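Local coordinates for uncharacterized protein (PDB 3KOP), which is of unknown function but adopts a cyclophilin-like fold and belongs to the DUF3830 family, at residues Ala67-Phe78 against Ile126-Asn137. Residues are numbered along the deposited sequence; the frame is centred on the assembly and turned at random.
Sequences ARNEIYNLVPAF and IVDLAVFYGRNN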
# COMPACT_ATOMS: atom_id res chain seq x y z
N ALA F 67 -12.06 7.42 -1.98
CA ALA F 67 -11.05 8.46 -1.79
C ALA F 67 -11.33 9.38 -0.57
O ALA F 67 -10.59 10.33 -0.28
CB ALA F 67 -10.90 9.30 -3.09
N ARG F 68 -12.40 9.05 0.13
CA ARG F 68 -12.76 9.62 1.40
C ARG F 68 -13.35 11.01 1.34
O ARG F 68 -14.53 11.11 1.02
CB ARG F 68 -11.67 9.48 2.46
CG ARG F 68 -12.32 9.50 3.85
CD ARG F 68 -11.29 9.29 4.82
NE ARG F 68 -11.80 9.08 6.15
CZ ARG F 68 -11.03 8.97 7.21
NH1 ARG F 68 -9.72 9.04 7.05
NH2 ARG F 68 -11.55 8.76 8.42
N ASN F 69 -12.60 12.07 1.67
CA ASN F 69 -13.17 13.42 1.74
C ASN F 69 -13.16 14.11 0.40
O ASN F 69 -12.46 15.11 0.16
CB ASN F 69 -12.49 14.21 2.84
CG ASN F 69 -12.68 13.57 4.19
OD1 ASN F 69 -13.81 13.45 4.64
ND2 ASN F 69 -11.60 13.12 4.82
N GLU F 70 -13.97 13.54 -0.48
CA GLU F 70 -14.01 13.91 -1.89
C GLU F 70 -15.45 14.09 -2.42
O GLU F 70 -16.34 13.27 -2.15
CB GLU F 70 -13.39 12.79 -2.69
CG GLU F 70 -13.31 13.10 -4.16
CD GLU F 70 -13.14 11.88 -5.05
OE1 GLU F 70 -13.51 10.75 -4.62
OE2 GLU F 70 -12.67 12.10 -6.21
N ILE F 71 -15.64 15.13 -3.23
CA ILE F 71 -16.79 15.18 -4.14
C ILE F 71 -16.24 15.37 -5.55
O ILE F 71 -15.12 15.82 -5.72
CB ILE F 71 -17.85 16.28 -3.81
CG1 ILE F 71 -17.23 17.69 -3.79
CG2 ILE F 71 -18.57 15.94 -2.51
CD1 ILE F 71 -18.25 18.87 -4.00
N TYR F 72 -17.02 15.00 -6.56
CA TYR F 72 -16.53 15.11 -7.93
C TYR F 72 -17.69 15.10 -8.93
O TYR F 72 -18.83 14.80 -8.56
CB TYR F 72 -15.56 13.98 -8.23
CG TYR F 72 -16.18 12.62 -8.20
CD1 TYR F 72 -16.34 11.93 -7.00
CD2 TYR F 72 -16.65 12.02 -9.39
CE1 TYR F 72 -16.92 10.68 -6.96
CE2 TYR F 72 -17.24 10.75 -9.36
CZ TYR F 72 -17.37 10.10 -8.14
OH TYR F 72 -17.94 8.86 -8.06
N ASN F 73 -17.39 15.48 -10.17
CA ASN F 73 -18.31 15.28 -11.26
C ASN F 73 -17.56 14.52 -12.34
O ASN F 73 -16.34 14.32 -12.25
CB ASN F 73 -18.95 16.61 -11.74
CG ASN F 73 -17.98 17.56 -12.46
OD1 ASN F 73 -16.90 17.17 -12.87
ND2 ASN F 73 -18.40 18.83 -12.60
N LEU F 74 -18.31 14.09 -13.35
CA LEU F 74 -17.77 13.36 -14.49
C LEU F 74 -18.30 14.01 -15.77
O LEU F 74 -19.50 14.18 -15.92
CB LEU F 74 -18.22 11.90 -14.44
CG LEU F 74 -17.83 11.04 -13.24
CD1 LEU F 74 -18.49 9.67 -13.33
CD2 LEU F 74 -16.30 10.92 -13.10
N VAL F 75 -17.40 14.39 -16.66
CA VAL F 75 -17.78 15.05 -17.90
C VAL F 75 -17.05 14.39 -19.08
O VAL F 75 -15.97 13.81 -18.90
CB VAL F 75 -17.45 16.56 -17.85
CG1 VAL F 75 -18.23 17.27 -16.67
CG2 VAL F 75 -15.94 16.81 -17.78
N PRO F 76 -17.63 14.49 -20.29
CA PRO F 76 -16.89 14.03 -21.46
C PRO F 76 -15.57 14.80 -21.60
O PRO F 76 -15.50 15.98 -21.23
CB PRO F 76 -17.84 14.36 -22.63
CG PRO F 76 -19.16 14.63 -22.02
CD PRO F 76 -18.93 15.10 -20.65
N ALA F 77 -14.55 14.13 -22.13
CA ALA F 77 -13.28 14.79 -22.41
C ALA F 77 -13.51 16.07 -23.25
O ALA F 77 -14.39 16.12 -24.12
CB ALA F 77 -12.34 13.87 -23.14
N PHE F 78 -12.74 17.11 -22.94
CA PHE F 78 -12.94 18.42 -23.57
C PHE F 78 -11.66 18.97 -24.18
O PHE F 78 -11.73 19.83 -25.01
CB PHE F 78 -13.52 19.43 -22.55
CG PHE F 78 -12.87 19.35 -21.15
CD1 PHE F 78 -11.59 19.87 -20.94
CD2 PHE F 78 -13.51 18.71 -20.11
CE1 PHE F 78 -10.99 19.80 -19.68
CE2 PHE F 78 -12.91 18.63 -18.82
CZ PHE F 78 -11.66 19.17 -18.62
N ILE F 126 -13.48 10.00 -20.38
CA ILE F 126 -14.22 10.77 -19.39
C ILE F 126 -13.24 11.51 -18.45
O ILE F 126 -12.16 10.99 -18.12
CB ILE F 126 -15.11 9.83 -18.55
CG1 ILE F 126 -15.98 8.95 -19.46
CG2 ILE F 126 -15.92 10.61 -17.50
CD1 ILE F 126 -16.57 9.66 -20.61
N VAL F 127 -13.60 12.73 -18.05
CA VAL F 127 -12.80 13.48 -17.08
C VAL F 127 -13.56 13.53 -15.75
O VAL F 127 -14.78 13.79 -15.71
CB VAL F 127 -12.43 14.87 -17.63
CG1 VAL F 127 -11.70 15.74 -16.55
CG2 VAL F 127 -11.52 14.70 -18.88
N ASP F 128 -12.82 13.22 -14.68
CA ASP F 128 -13.26 13.33 -13.28
C ASP F 128 -12.61 14.59 -12.74
O ASP F 128 -11.39 14.68 -12.70
CB ASP F 128 -12.80 12.09 -12.53
CG ASP F 128 -13.18 12.06 -11.08
OD1 ASP F 128 -13.23 13.12 -10.39
OD2 ASP F 128 -13.36 10.91 -10.58
N LEU F 129 -13.44 15.56 -12.36
CA LEU F 129 -12.99 16.77 -11.69
C LEU F 129 -13.42 16.70 -10.24
O LEU F 129 -14.62 16.59 -9.95
CB LEU F 129 -13.55 18.03 -12.36
CG LEU F 129 -13.13 18.20 -13.83
CD1 LEU F 129 -13.95 19.36 -14.55
CD2 LEU F 129 -11.64 18.42 -13.94
N ALA F 130 -12.43 16.73 -9.35
CA ALA F 130 -12.63 16.40 -7.94
C ALA F 130 -12.14 17.48 -7.00
O ALA F 130 -11.12 18.14 -7.26
CB ALA F 130 -11.95 15.02 -7.59
N VAL F 131 -12.86 17.62 -5.90
CA VAL F 131 -12.55 18.53 -4.83
C VAL F 131 -12.35 17.71 -3.56
O VAL F 131 -13.21 16.92 -3.18
CB VAL F 131 -13.71 19.53 -4.62
CG1 VAL F 131 -13.53 20.33 -3.32
CG2 VAL F 131 -13.80 20.47 -5.81
N PHE F 132 -11.20 17.90 -2.92
CA PHE F 132 -10.95 17.30 -1.63
C PHE F 132 -11.17 18.29 -0.50
O PHE F 132 -10.59 19.38 -0.50
CB PHE F 132 -9.57 16.66 -1.64
CG PHE F 132 -9.53 15.46 -2.47
CD1 PHE F 132 -9.86 14.23 -1.92
CD2 PHE F 132 -9.23 15.55 -3.80
CE1 PHE F 132 -9.83 13.09 -2.69
CE2 PHE F 132 -9.25 14.43 -4.60
CZ PHE F 132 -9.53 13.20 -4.04
N TYR F 133 -12.08 17.95 0.39
CA TYR F 133 -12.55 18.90 1.42
C TYR F 133 -12.05 18.56 2.81
O TYR F 133 -12.27 19.33 3.71
CB TYR F 133 -14.07 19.01 1.42
CG TYR F 133 -14.83 17.77 1.81
CD1 TYR F 133 -15.19 17.54 3.13
CD2 TYR F 133 -15.23 16.84 0.83
CE1 TYR F 133 -15.91 16.39 3.50
CE2 TYR F 133 -15.96 15.70 1.19
CZ TYR F 133 -16.29 15.49 2.52
OH TYR F 133 -17.01 14.38 2.87
N GLY F 134 -11.39 17.42 2.97
CA GLY F 134 -10.82 17.00 4.27
C GLY F 134 -9.52 16.26 4.02
O GLY F 134 -9.04 16.19 2.87
N ARG F 135 -8.94 15.70 5.08
CA ARG F 135 -7.61 15.09 5.02
C ARG F 135 -7.68 13.55 5.17
O ARG F 135 -8.75 12.97 5.28
CB ARG F 135 -6.67 15.67 6.10
CG ARG F 135 -7.12 15.43 7.56
CD ARG F 135 -6.04 15.91 8.54
NE ARG F 135 -4.83 15.11 8.36
CZ ARG F 135 -3.59 15.54 8.60
NH1 ARG F 135 -3.38 16.79 9.06
NH2 ARG F 135 -2.55 14.74 8.36
N ASN F 136 -6.49 12.94 5.14
CA ASN F 136 -6.30 11.52 5.38
C ASN F 136 -7.06 10.70 4.31
O ASN F 136 -7.82 9.81 4.61
CB ASN F 136 -6.71 11.13 6.81
CG ASN F 136 -5.75 11.67 7.85
OD1 ASN F 136 -4.76 12.37 7.50
ND2 ASN F 136 -6.02 11.38 9.14
N ASN F 137 -6.84 11.08 3.05
CA ASN F 137 -7.47 10.44 1.88
C ASN F 137 -6.43 9.62 1.15
O ASN F 137 -5.27 10.03 1.08
CB ASN F 137 -7.96 11.52 0.91
CG ASN F 137 -8.73 12.62 1.60
OD1 ASN F 137 -9.83 12.41 2.13
ND2 ASN F 137 -8.16 13.81 1.59
O HOH W 1 -13.22 10.14 -7.94
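Asn-69 lies across the ring of Tyr-133: its CB stands 4.0 Å from the ring centroid and only 8° off the ring normal, a CH-pi contact over the centre of one face. The Tyr-133 ring can cover Asn-69 because CG sits between the backbone N and the carbonyl carbon (chi1 65°), turning the ring back over the other segment. Two hydrogen bonds hold the Asn-69 backbone: Tyr-133 N donates to Asn-69 O at 2.9 Å, and Asn-69 N donates to the side-chain oxygen Asn-137 OD1 at 2.8 Å. Asn-137 is itself positioned by ND2, which reaches Gly-134 O at 2.8 Å with that acceptor in its amide plane. Replacing Tyr-133 by an alanine would probably strip the ring from over Asn-69 CB and leave His-63 without the phenol oxygen as its hydrogen-bond partner. Just before strand 70-76, Arg-68 NH1 donates in the guanidinium plane to Asn-136 O and also forms a salt bridge with Asp-143 of the second subunit.

Further along, residues 70-76 and 126-132 pair antiparallel, with Ile-71/Val-131, Asn-73/Leu-129 and Val-75/Val-127 as the hydrogen-bonded pairs. On the face bearing Glu-70 and Phe-132, Glu-70 CG packs over the Phe-132 ring, 4.1 Å from its centroid, and carboxylate and ring are nearly parallel (9°). One water donates to both Glu-70 OE2 (2.7 Å) and Asp-128 OD2 (2.8 Å), which probably eases the repulsion between the two carboxylates.

This pair joins sequence-distant strands inside the curled antiparallel sheet of the cyclophilin-like fold; strands 57-63 and 96-103 flank it, and helix 159-172 packs on Ile-71 and Tyr-133.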